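Local structure of phosphoribosylformylglycinamidine cyclo-ligase (Thermus thermophilus HB8, 5AVM) at residues L51-L56 and V159-R164; L180-P185 and V293-L298; S269-P274 and E317-G322. The protein probably catalyses the ATP-dependent ring closure of formylglycinamidine ribonucleotide to 5-aminoimidazole ribonucleotide in de novo purine biosynthesis. All coordinates share one frame; numbering follows the deposited sequence.

Contact 1: residues L51-L56 and V159-R164; sequences LEEPVL and VVERSR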
# COMPACT_ATOMS: atom_id res chain seq x y z
N LEU B 51 -2.10 28.08 -11.36
CA LEU B 51 -3.58 28.27 -11.40
C LEU B 51 -4.22 27.43 -12.52
O LEU B 51 -3.97 27.66 -13.71
CB LEU B 51 -3.90 29.76 -11.59
CG LEU B 51 -5.34 30.26 -11.41
CD1 LEU B 51 -5.34 31.76 -11.18
CD2 LEU B 51 -6.17 29.91 -12.64
N GLU B 52 -5.02 26.45 -12.13
CA GLU B 52 -5.72 25.57 -13.07
C GLU B 52 -4.88 24.51 -13.80
O GLU B 52 -5.05 24.29 -15.00
CB GLU B 52 -6.51 26.41 -14.09
CG GLU B 52 -7.44 25.59 -14.99
CD GLU B 52 -8.40 26.44 -15.81
OE1 GLU B 52 -9.03 25.89 -16.74
OE2 GLU B 52 -8.52 27.65 -15.54
N GLU B 53 -3.97 23.87 -13.08
CA GLU B 53 -3.14 22.80 -13.63
C GLU B 53 -2.89 21.76 -12.53
O GLU B 53 -1.75 21.46 -12.20
CB GLU B 53 -1.79 23.32 -14.17
CG GLU B 53 -1.33 24.69 -13.66
CD GLU B 53 -0.04 25.17 -14.32
OE1 GLU B 53 1.04 24.64 -13.99
OE2 GLU B 53 -0.09 26.07 -15.19
N PRO B 54 -3.98 21.20 -11.96
CA PRO B 54 -3.86 20.20 -10.90
C PRO B 54 -3.33 18.86 -11.38
O PRO B 54 -3.76 18.35 -12.42
CB PRO B 54 -5.29 20.11 -10.36
CG PRO B 54 -6.11 20.33 -11.59
CD PRO B 54 -5.40 21.49 -12.26
N VAL B 55 -2.39 18.31 -10.63
CA VAL B 55 -1.79 17.02 -10.97
C VAL B 55 -1.95 16.09 -9.79
O VAL B 55 -1.56 16.43 -8.67
CB VAL B 55 -0.28 17.16 -11.28
CG1 VAL B 55 0.31 15.79 -11.60
CG2 VAL B 55 -0.07 18.14 -12.44
N LEU B 56 -2.52 14.91 -10.02
CA LEU B 56 -2.67 13.95 -8.95
C LEU B 56 -1.32 13.30 -8.69
O LEU B 56 -0.61 12.88 -9.61
CB LEU B 56 -3.69 12.88 -9.32
CG LEU B 56 -5.15 13.32 -9.44
CD1 LEU B 56 -6.02 12.10 -9.71
CD2 LEU B 56 -5.61 14.01 -8.17
N VAL B 159 -2.47 16.60 -4.33
CA VAL B 159 -2.61 17.35 -5.56
C VAL B 159 -1.61 18.51 -5.56
O VAL B 159 -1.26 19.04 -4.52
CB VAL B 159 -4.07 17.88 -5.70
CG1 VAL B 159 -4.40 18.87 -4.58
CG2 VAL B 159 -4.28 18.50 -7.08
N VAL B 160 -1.13 18.87 -6.75
CA VAL B 160 -0.17 19.95 -6.89
C VAL B 160 -0.32 20.59 -8.28
O VAL B 160 -0.67 19.92 -9.24
CB VAL B 160 1.27 19.41 -6.72
CG1 VAL B 160 1.54 18.34 -7.76
CG2 VAL B 160 2.28 20.54 -6.82
N GLU B 161 -0.08 21.90 -8.38
CA GLU B 161 -0.17 22.57 -9.67
C GLU B 161 1.12 22.21 -10.39
O GLU B 161 2.21 22.37 -9.83
CB GLU B 161 -0.29 24.08 -9.49
CG GLU B 161 -1.56 24.51 -8.76
CD GLU B 161 -2.81 24.39 -9.61
OE1 GLU B 161 -3.80 23.78 -9.13
OE2 GLU B 161 -2.80 24.90 -10.75
N ARG B 162 0.99 21.73 -11.62
CA ARG B 162 2.13 21.29 -12.42
C ARG B 162 3.37 22.17 -12.37
O ARG B 162 4.48 21.69 -12.12
CB ARG B 162 1.71 21.09 -13.87
CG ARG B 162 2.73 20.37 -14.75
CD ARG B 162 3.07 21.23 -15.95
NE ARG B 162 1.88 21.90 -16.46
CZ ARG B 162 1.88 23.08 -17.06
NH1 ARG B 162 3.01 23.73 -17.23
NH2 ARG B 162 0.74 23.60 -17.50
N SER B 163 3.20 23.46 -12.63
CA SER B 163 4.36 24.35 -12.63
C SER B 163 4.90 24.65 -11.23
O SER B 163 5.94 25.31 -11.10
CB SER B 163 4.03 25.64 -13.39
OG SER B 163 2.80 26.19 -12.96
N ARG B 164 4.23 24.16 -10.19
CA ARG B 164 4.70 24.40 -8.83
C ARG B 164 5.23 23.14 -8.18
O ARG B 164 5.39 23.08 -6.96
CB ARG B 164 3.58 25.00 -7.98
CG ARG B 164 3.35 26.45 -8.29
CD ARG B 164 2.17 27.02 -7.55
NE ARG B 164 1.94 28.40 -7.96
CZ ARG B 164 0.76 29.01 -7.90
NH1 ARG B 164 -0.30 28.37 -7.44
NH2 ARG B 164 0.65 30.27 -8.31
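E53 OE1 takes two bonds from S163, one from the hydroxyl OG at 2.6 Å, which comes from above the carboxylate plane, and one from the backbone N, which meets the oxygen nearly along its C-O axis. The same carboxylate lies stacked on the guanidinium of R162, the two planes 22° apart, with OE1 over the centre of the group. OE2 is 3.5 Å from R162 NH2 but well out of the guanidinium plane, making this salt bridge one of charge alone. In the reverse direction the E161 chain bends at chi2 (-73°), and its OE2 accepts from E53 N at 2.8 Å; the donor is on the syn side of OE2, 29° out of the carboxylate plane. A weak bond from L51 N reaches the same oxygen. These side chains close the end of an antiparallel pairing between strands 54-62 and 150-161, neighbours in the mixed sheet of the N-terminal domain. V55 and V160 form a hydrogen-bonded pair here, with V55 N 2.7 Å from V160 O, and R162 N continues the pairing to E53 O. On the face of P54, E161 and V159, P54 CB packs on V159 CG2. Farther out, L99 touches V159 and L56, and F100 of the second subunit packs on L56.

Contact 2: residues L180-P185 and V293-L298; sequences LPSSGP and VFNMGL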
# COMPACT_ATOMS: atom_id res chain seq x y z
N LEU B 180 14.30 21.60 8.32
CA LEU B 180 13.22 21.72 9.28
C LEU B 180 13.56 20.61 10.27
O LEU B 180 13.84 19.48 9.87
CB LEU B 180 11.87 21.48 8.62
CG LEU B 180 11.54 22.44 7.47
CD1 LEU B 180 10.12 22.20 7.02
CD2 LEU B 180 11.72 23.89 7.95
N PRO B 181 13.56 20.93 11.58
CA PRO B 181 13.88 20.01 12.67
C PRO B 181 13.05 18.74 12.83
O PRO B 181 11.82 18.79 12.87
CB PRO B 181 13.80 20.90 13.90
CG PRO B 181 12.71 21.86 13.54
CD PRO B 181 13.06 22.22 12.12
N SER B 182 13.74 17.61 12.93
CA SER B 182 13.09 16.32 13.12
C SER B 182 12.75 16.21 14.60
O SER B 182 13.32 16.93 15.42
CB SER B 182 14.03 15.18 12.71
OG SER B 182 15.07 14.99 13.65
N SER B 183 11.82 15.32 14.93
CA SER B 183 11.37 15.13 16.31
C SER B 183 12.07 13.97 16.98
O SER B 183 11.71 13.56 18.09
CB SER B 183 9.87 14.87 16.33
OG SER B 183 9.62 13.57 15.82
N GLY B 184 13.07 13.42 16.31
CA GLY B 184 13.77 12.28 16.86
C GLY B 184 14.10 11.36 15.71
O GLY B 184 14.29 11.83 14.59
N PRO B 185 14.17 10.05 15.94
CA PRO B 185 14.49 9.14 14.84
C PRO B 185 13.43 9.08 13.75
O PRO B 185 13.69 8.62 12.64
CB PRO B 185 14.68 7.79 15.55
CG PRO B 185 15.06 8.19 16.97
CD PRO B 185 14.11 9.33 17.23
N VAL B 293 22.19 6.17 8.54
CA VAL B 293 21.03 5.49 9.09
C VAL B 293 19.98 6.45 9.68
O VAL B 293 18.78 6.25 9.49
CB VAL B 293 21.46 4.47 10.20
CG1 VAL B 293 20.24 3.84 10.86
CG2 VAL B 293 22.34 3.39 9.61
N PHE B 294 20.44 7.49 10.38
CA PHE B 294 19.54 8.44 11.02
C PHE B 294 19.47 9.81 10.37
O PHE B 294 20.39 10.21 9.65
CB PHE B 294 19.93 8.60 12.49
CG PHE B 294 19.98 7.31 13.24
CD1 PHE B 294 18.83 6.54 13.41
CD2 PHE B 294 21.18 6.84 13.77
CE1 PHE B 294 18.88 5.33 14.10
CE2 PHE B 294 21.23 5.63 14.47
CZ PHE B 294 20.08 4.87 14.64
N ASN B 295 18.39 10.54 10.64
CA ASN B 295 18.22 11.86 10.07
C ASN B 295 19.06 12.94 10.76
O ASN B 295 19.16 14.07 10.28
CB ASN B 295 16.74 12.27 10.08
CG ASN B 295 16.16 12.36 11.48
OD1 ASN B 295 16.67 13.07 12.34
ND2 ASN B 295 15.07 11.64 11.71
N MET B 296 19.67 12.57 11.89
CA MET B 296 20.53 13.49 12.64
C MET B 296 19.90 14.84 12.93
O MET B 296 20.59 15.83 13.10
CB MET B 296 21.84 13.69 11.88
CG MET B 296 22.59 12.40 11.58
SD MET B 296 23.24 11.61 13.06
CE MET B 296 21.84 10.89 13.72
N GLY B 297 18.57 14.87 13.01
CA GLY B 297 17.88 16.12 13.29
C GLY B 297 17.38 16.82 12.03
O GLY B 297 16.71 17.85 12.11
N LEU B 298 17.72 16.27 10.87
CA LEU B 298 17.30 16.84 9.59
C LEU B 298 16.00 16.16 9.16
O LEU B 298 16.03 15.13 8.51
CB LEU B 298 18.39 16.61 8.54
CG LEU B 298 19.76 17.21 8.88
CD1 LEU B 298 20.81 16.68 7.95
CD2 LEU B 298 19.69 18.73 8.80
O HOH W 1 16.38 8.78 11.69
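The flat carboxamide of N295 lies between the two segments and uses both its ends. At the nitrogen end, ND2 donates to G184 O at 3.0 Å; the acceptor is only 5° out of the amide plane and the bond is nearly straight, 164° at the hydrogen. At the oxygen end, OD1 accepts twice. G297 N approaches it in the carbonyl plane at 2.7 Å, whereas the hydroxyl of S182 donates from above that plane, OG lying 2.8 Å from OD1. At the neighbouring F294 ring, V293 CG1 sits over one face and a water lies at the edge, in the ring plane. That water accepts from N295 N and lies 2.9 Å from P185 O, to which it can donate, adding a bridge between the segments beside the direct amide bond.

The bond from G297 N to OD1 makes an Asx turn, set within a type I' beta turn from N295 to L298 that leads from helix 287-293 into strand 298-304. N295 CG stands between its own backbone N and carbonyl carbon, a rotamer that keeps the carboxamide close to its own turn, where OD1 meets G297 N. G297 has a positive phi of 96°, at which a CB would be jammed against the preceding carbonyl oxygen. Its CA comes within 3.1 Å of S182 OG.

Where strand 176-181 ends, beside its antiparallel neighbour 298-304, P181 and L298 form an antiparallel non-hydrogen-bonded pair, and S182 N donates to G297 O at 3.1 Å from above the carbonyl plane. Beyond this first shell, F276 of helix 275-283 touches N295, M296 and P185, while I193 of helix 190-196 packs against P185 and F294. P181 O is hydrogen-bonded to Y224 OH.

Contact 3: residues S269-P274 and E317-G322; sequences SWPIPP and EGFLVG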
# COMPACT_ATOMS: atom_id res chain seq x y z
N SER B 269 25.17 23.43 12.33
CA SER B 269 24.33 24.55 11.90
C SER B 269 22.87 24.29 12.24
O SER B 269 22.00 25.12 11.96
CB SER B 269 24.48 24.80 10.39
OG SER B 269 24.29 23.62 9.64
N TRP B 270 22.61 23.14 12.86
CA TRP B 270 21.26 22.77 13.25
C TRP B 270 21.29 21.91 14.51
O TRP B 270 22.27 21.22 14.79
CB TRP B 270 20.58 22.00 12.10
CG TRP B 270 20.96 20.55 12.03
CD1 TRP B 270 20.34 19.51 12.65
CD2 TRP B 270 22.08 19.99 11.33
NE1 TRP B 270 21.01 18.33 12.39
CE2 TRP B 270 22.08 18.60 11.58
CE3 TRP B 270 23.10 20.53 10.52
CZ2 TRP B 270 23.05 17.74 11.05
CZ3 TRP B 270 24.06 19.67 10.00
CH2 TRP B 270 24.02 18.29 10.27
N PRO B 271 20.20 21.95 15.30
CA PRO B 271 20.04 21.19 16.54
C PRO B 271 19.86 19.69 16.30
O PRO B 271 18.98 19.28 15.54
CB PRO B 271 18.78 21.81 17.17
CG PRO B 271 18.71 23.16 16.56
CD PRO B 271 19.09 22.90 15.14
N ILE B 272 20.69 18.88 16.95
CA ILE B 272 20.60 17.43 16.81
C ILE B 272 19.90 16.84 18.03
O ILE B 272 20.36 17.04 19.15
CB ILE B 272 22.01 16.81 16.68
CG1 ILE B 272 22.72 17.39 15.46
CG2 ILE B 272 21.90 15.29 16.57
CD1 ILE B 272 24.11 16.83 15.22
N PRO B 273 18.77 16.13 17.83
CA PRO B 273 18.10 15.55 18.99
C PRO B 273 19.14 14.85 19.85
O PRO B 273 20.08 14.26 19.32
CB PRO B 273 17.11 14.58 18.35
CG PRO B 273 16.71 15.30 17.12
CD PRO B 273 18.03 15.83 16.59
N PRO B 274 19.01 14.91 21.18
CA PRO B 274 19.96 14.27 22.10
C PRO B 274 19.97 12.75 22.07
O PRO B 274 20.96 12.11 22.44
CB PRO B 274 19.53 14.81 23.46
CG PRO B 274 18.04 14.89 23.30
CD PRO B 274 17.89 15.52 21.93
N GLU B 317 10.23 27.59 11.73
CA GLU B 317 11.33 27.14 12.57
C GLU B 317 12.31 26.35 11.71
O GLU B 317 12.13 25.16 11.50
CB GLU B 317 10.77 26.26 13.69
CG GLU B 317 11.79 25.71 14.67
CD GLU B 317 11.12 25.03 15.85
OE1 GLU B 317 10.31 25.70 16.52
OE2 GLU B 317 11.42 23.84 16.11
N GLY B 318 13.34 27.02 11.20
CA GLY B 318 14.30 26.34 10.35
C GLY B 318 15.73 26.71 10.63
O GLY B 318 16.00 27.49 11.54
N PHE B 319 16.65 26.17 9.85
CA PHE B 319 18.07 26.44 10.03
C PHE B 319 18.83 26.43 8.70
O PHE B 319 18.79 25.43 7.97
CB PHE B 319 18.68 25.37 10.95
CG PHE B 319 18.05 25.31 12.31
CD1 PHE B 319 18.48 26.16 13.33
CD2 PHE B 319 17.01 24.43 12.57
CE1 PHE B 319 17.89 26.12 14.58
CE2 PHE B 319 16.40 24.38 13.82
CZ PHE B 319 16.84 25.23 14.83
N LEU B 320 19.50 27.53 8.37
CA LEU B 320 20.29 27.57 7.14
C LEU B 320 21.45 26.64 7.47
O LEU B 320 22.18 26.86 8.43
CB LEU B 320 20.81 28.99 6.86
CG LEU B 320 21.74 29.17 5.65
CD1 LEU B 320 21.07 28.69 4.39
CD2 LEU B 320 22.12 30.63 5.52
N VAL B 321 21.61 25.58 6.68
CA VAL B 321 22.66 24.61 6.96
C VAL B 321 23.58 24.28 5.81
O VAL B 321 24.35 23.32 5.89
CB VAL B 321 22.02 23.31 7.47
CG1 VAL B 321 21.12 23.60 8.66
CG2 VAL B 321 21.22 22.66 6.36
N GLY B 322 23.53 25.05 4.74
CA GLY B 322 24.40 24.74 3.62
C GLY B 322 24.16 25.48 2.33
O GLY B 322 23.52 26.53 2.29
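In the C-terminal domain of this AIR synthase, the loop between strand 261-265 and helix 275-283 packs against the start of strand 319-326 through P271, W270 and S269. P271 and F319 reach toward each other tip to tip, and the proline CD settles over the phenyl face in a CH-pi contact, 3.3 Å from the ring centroid and 14° off the ring normal. CG of the same proline comes to 3.3 Å from the rim carbon F319 CZ. F319 CG is anti to its carbonyl carbon (chi1 -59°), which sends the ring off the strand to P271. Next to this pair, W270 CB lies 4.0 Å from F319 CB and 3.8 Å from V321 CG1, touching both residues whose CB atoms point to the loop. The W270 and V321 side chains cross at about a right angle. S269 finishes the row: its OG approaches V321 CB at 3.2 Å, while its hydrogen bond goes to R266 O. No hydrogen bond joins the two segments directly, and their contact rests mainly on van der Waals packing and one CH-pi contact. W270 NE1 bonds to M296 O, and Y291 of helix 287-293 touches the W270 side chain. Strand 319-326 in turn pairs with strand 176-181, its F319 and V321 backbones bonding to A179 and L177.

Contact 1 is a surface contact of the N-terminal domain, about 30 Å centre to centre from contact 2 and 31 Å from contact 3, and touches neither. Its charged side chains gather at the end of a regular strand pairing. Contacts 2 and 3 lie in the C-terminal domain with centres about 9 Å apart, and both reach one sheet, in which strands 176-181 and 319-326 are neighbours. Contact 2 is buried and relies on uncharged polar groups and a water; contact 3, partly buried, is mainly apolar. They meet directly, through the M296-W270 bond and where G297 CA packs on P273 CD.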